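Local coordinates for protein cystatin (Fasciola hepatica, PDB 6I1M) that probably inhibits papain-like cysteine proteases, as a secreted, disulfide-bonded member of the stefin (type 1 cystatin) family of the liver fluke, at residues L41-Q46 and Y53-S58. Numbering follows the deposited sequence.
Sequences LQVSTQ and YKFKVS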
ATOM      1  N   LEU A  41       2.991   7.388   2.709  1.00 20.57           N
ATOM      2  CA  LEU A  41       2.613   8.679   3.342  1.00 21.18           C
ATOM      3  C   LEU A  41       1.738   8.411   4.562  1.00 21.44           C
ATOM      4  O   LEU A  41       1.938   9.055   5.591  1.00 21.95           O
ATOM      5  CB  LEU A  41       1.848   9.541   2.339  1.00 23.78           C
ATOM      6  CG  LEU A  41       2.641  10.038   1.141  1.00 23.86           C
ATOM      7  CD1 LEU A  41       1.753  10.871   0.245  1.00 26.37           C
ATOM      8  CD2 LEU A  41       3.862  10.827   1.593  1.00 25.96           C
ATOM      9  N   GLN A  42       0.762   7.517   4.413  1.00 22.16           N
ATOM     10  CA  GLN A  42      -0.244   7.240   5.465  1.00 22.36           C
ATOM     11  C   GLN A  42      -0.899   5.899   5.159  1.00 20.50           C
ATOM     12  O   GLN A  42      -0.725   5.382   4.035  1.00 19.82           O
ATOM     13  CB  GLN A  42      -1.308   8.336   5.510  1.00 23.27           C
ATOM     14  CG  GLN A  42      -2.011   8.511   4.175  1.00 24.64           C
ATOM     15  CD  GLN A  42      -2.952   9.695   4.168  1.00 26.72           C
ATOM     16  OE1 GLN A  42      -2.666  10.730   4.757  1.00 32.70           O
ATOM     17  NE2 GLN A  42      -4.063   9.569   3.465  1.00 31.21           N
ATOM     18  N   VAL A  43      -1.591   5.364   6.144  1.00 19.41           N
ATOM     19  CA  VAL A  43      -2.318   4.086   6.014  1.00 20.28           C
ATOM     20  C   VAL A  43      -3.645   4.220   6.760  1.00 21.41           C
ATOM     21  O   VAL A  43      -3.700   4.900   7.834  1.00 17.81           O
ATOM     22  CB  VAL A  43      -1.466   2.906   6.513  1.00 22.24           C
ATOM     23  CG1 VAL A  43      -1.281   2.970   8.023  1.00 23.26           C
ATOM     24  CG2 VAL A  43      -2.059   1.578   6.050  1.00 20.49           C
ATOM     25  N   SER A  44      -4.672   3.595   6.205  1.00 21.95           N
ATOM     26  CA  SER A  44      -5.998   3.442   6.848  1.00 24.22           C
ATOM     27  C   SER A  44      -6.274   1.948   6.885  1.00 21.94           C
ATOM     28  O   SER A  44      -5.866   1.280   5.944  1.00 22.78           O
ATOM     29  CB  SER A  44      -7.089   4.177   6.121  1.00 25.52           C
ATOM     30  OG  SER A  44      -6.672   5.451   5.701  1.00 26.13           O
ATOM     31  N   THR A  45      -6.833   1.439   7.976  1.00 21.48           N
ATOM     32  CA  THR A  45      -7.033  -0.016   8.165  1.00 22.60           C
ATOM     33  C   THR A  45      -8.520  -0.328   8.258  1.00 23.73           C
ATOM     34  O   THR A  45      -9.286   0.497   8.755  1.00 22.74           O
ATOM     35  CB  THR A  45      -6.275  -0.533   9.379  1.00 23.86           C
ATOM     36  OG1 THR A  45      -6.793   0.185  10.496  1.00 26.11           O
ATOM     37  CG2 THR A  45      -4.789  -0.327   9.220  1.00 23.38           C
ATOM     38  N   GLN A  46      -8.881  -1.473   7.721  1.00 22.15           N
ATOM     39  CA  GLN A  46     -10.251  -2.004   7.795  1.00 22.97           C
ATOM     40  C   GLN A  46     -10.143  -3.456   8.258  1.00 22.56           C
ATOM     41  O   GLN A  46      -9.416  -4.276   7.614  1.00 24.05           O
ATOM     42  CB  GLN A  46     -10.919  -1.867   6.441  1.00 24.61           C
ATOM     43  CG  GLN A  46     -12.297  -2.501   6.413  1.00 26.61           C
ATOM     44  CD  GLN A  46     -12.763  -2.693   4.995  1.00 30.69           C
ATOM     45  OE1 GLN A  46     -11.951  -2.889   4.088  1.00 33.00           O
ATOM     46  NE2 GLN A  46     -14.075  -2.677   4.805  1.00 27.23           N
ATOM     47  N   TYR A  53      -5.098  -2.924   4.530  1.00 20.18           N
ATOM     48  CA  TYR A  53      -4.244  -1.724   4.704  1.00 20.66           C
ATOM     49  C   TYR A  53      -4.346  -0.903   3.428  1.00 20.26           C
ATOM     50  O   TYR A  53      -3.827  -1.348   2.414  1.00 20.77           O
ATOM     51  CB  TYR A  53      -2.789  -2.088   4.962  1.00 20.30           C
ATOM     52  CG  TYR A  53      -2.541  -2.797   6.257  1.00 21.44           C
ATOM     53  CD1 TYR A  53      -2.693  -4.172   6.343  1.00 23.55           C
ATOM     54  CD2 TYR A  53      -2.116  -2.106   7.383  1.00 24.22           C
ATOM     55  CE1 TYR A  53      -2.467  -4.838   7.536  1.00 25.75           C
ATOM     56  CE2 TYR A  53      -1.882  -2.760   8.576  1.00 24.52           C
ATOM     57  CZ  TYR A  53      -2.054  -4.134   8.655  1.00 25.88           C
ATOM     58  OH  TYR A  53      -1.780  -4.813   9.817  1.00 29.22           O
ATOM     59  N   LYS A  54      -4.996   0.250   3.503  1.00 19.95           N
ATOM     60  CA  LYS A  54      -5.042   1.218   2.386  1.00 21.74           C
ATOM     61  C   LYS A  54      -3.964   2.275   2.599  1.00 21.71           C
ATOM     62  O   LYS A  54      -4.086   3.145   3.523  1.00 22.05           O
ATOM     63  CB  LYS A  54      -6.404   1.885   2.279  1.00 24.33           C
ATOM     64  CG  LYS A  54      -6.586   2.691   1.006  1.00 26.77           C
ATOM     65  CD  LYS A  54      -7.625   3.746   1.187  1.00 32.59           C
ATOM     66  CE  LYS A  54      -9.009   3.181   1.362  1.00 36.01           C
ATOM     67  NZ  LYS A  54      -9.942   4.233   1.824  1.00 38.84           N
ATOM     68  N   PHE A  55      -2.963   2.217   1.736  1.00 20.18           N
ATOM     69  CA  PHE A  55      -1.814   3.145   1.701  1.00 20.76           C
ATOM     70  C   PHE A  55      -2.055   4.245   0.674  1.00 22.22           C
ATOM     71  O   PHE A  55      -2.547   3.984  -0.413  1.00 22.83           O
ATOM     72  CB  PHE A  55      -0.568   2.354   1.348  1.00 21.05           C
ATOM     73  CG  PHE A  55      -0.151   1.460   2.474  1.00 22.09           C
ATOM     74  CD1 PHE A  55       0.485   2.001   3.587  1.00 22.27           C
ATOM     75  CD2 PHE A  55      -0.381   0.092   2.417  1.00 23.23           C
ATOM     76  CE1 PHE A  55       0.898   1.180   4.620  1.00 21.17           C
ATOM     77  CE2 PHE A  55       0.040  -0.731   3.457  1.00 23.21           C
ATOM     78  CZ  PHE A  55       0.673  -0.180   4.550  1.00 23.16           C
ATOM     79  N   LYS A  56      -1.662   5.464   1.023  1.00 24.02           N
ATOM     80  CA  LYS A  56      -1.351   6.520   0.037  1.00 23.23           C
ATOM     81  C   LYS A  56       0.176   6.593  -0.073  1.00 22.01           C
ATOM     82  O   LYS A  56       0.828   6.800   0.965  1.00 21.41           O
ATOM     83  CB  LYS A  56      -1.957   7.841   0.492  1.00 27.90           C
ATOM     84  CG  LYS A  56      -1.907   8.931  -0.556  1.00 32.22           C
ATOM     85  CD  LYS A  56      -2.606  10.192  -0.107  1.00 38.70           C
ATOM     86  CE  LYS A  56      -2.123  11.418  -0.852  1.00 41.49           C
ATOM     87  NZ  LYS A  56      -3.250  12.108  -1.524  1.00 46.67           N
ATOM     88  N   VAL A  57       0.705   6.381  -1.275  1.00 20.48           N
ATOM     89  CA  VAL A  57       2.166   6.291  -1.550  1.00 21.23           C
ATOM     90  C   VAL A  57       2.539   7.418  -2.520  1.00 20.94           C
ATOM     91  O   VAL A  57       1.718   7.755  -3.383  1.00 20.43           O
ATOM     92  CB  VAL A  57       2.557   4.890  -2.058  1.00 21.59           C
ATOM     93  CG1 VAL A  57       2.045   3.808  -1.112  1.00 22.30           C
ATOM     94  CG2 VAL A  57       2.091   4.607  -3.484  1.00 22.59           C
ATOM     95  N   SER A  58       3.745   7.960  -2.356  1.00 21.13           N
ATOM     96  CA  SER A  58       4.316   9.069  -3.162  1.00 22.68           C
ATOM     97  C   SER A  58       5.637   8.619  -3.789  1.00 22.08           C
ATOM     98  O   SER A  58       6.463   8.001  -3.088  1.00 21.65           O
ATOM     99  CB  SER A  58       4.533  10.289  -2.319  1.00 26.71           C
ATOM    100  OG  SER A  58       5.205  11.272  -3.069  1.00 28.94           O
TER
HETATM  101  O   HOH W   1      -4.933   5.963   3.737  1.00 28.30           O
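One face of the Phe55 ring receives the CG2 methyl of Val43, a CH-pi contact with carbon 3.6 Å from the ring centroid and 22° off the ring normal. The same methyl also sits at the edge of the Tyr53 ring, close to its plane, while Thr45 CG2 reaches Tyr53 CD2 obliquely at 3.7 Å. Val43 CG2, held anti to the backbone N (chi1 to CG1 69°), reaches both rings from the non-hydrogen-bonded pair Val43–Phe55 of a beta hairpin within the cystatin fold, where an antiparallel sheet wraps the helix 12-28. Phe18 of that helix meets both aromatic rings, so this cluster belongs to the helix-facing side of the sheet.

The other side, with Gln42, Ser44, Lys54 and Lys56, is more polar. There the aliphatic parts of Gln42 and Lys56 cross, CG to CB at 3.7 Å, and the lysine runs on until NZ hydrogen-bonds Ser91 O; Lys54 makes a cation-pi contact with Tyr4. Ser44 and Lys54 illustrate the hydrogen-bonded pair, joined by two backbone bonds of 2.8 Å, Ser44 N to Lys54 O and Lys54 N to Ser44 O. Farther along, Leu41 and Gln42 together face Lys56, forming a classic beta bulge: Leu41 N donates to Lys56 O at 2.8 Å, whereas Lys56 N reaches Gln42 O at 3.2 Å from 36° out of the carbonyl plane. Lys54 O has a second donor besides Ser44 N, a water that gives it a 3.0 Å hydrogen bond and is itself hydrogen-bonded to Ser44 OG.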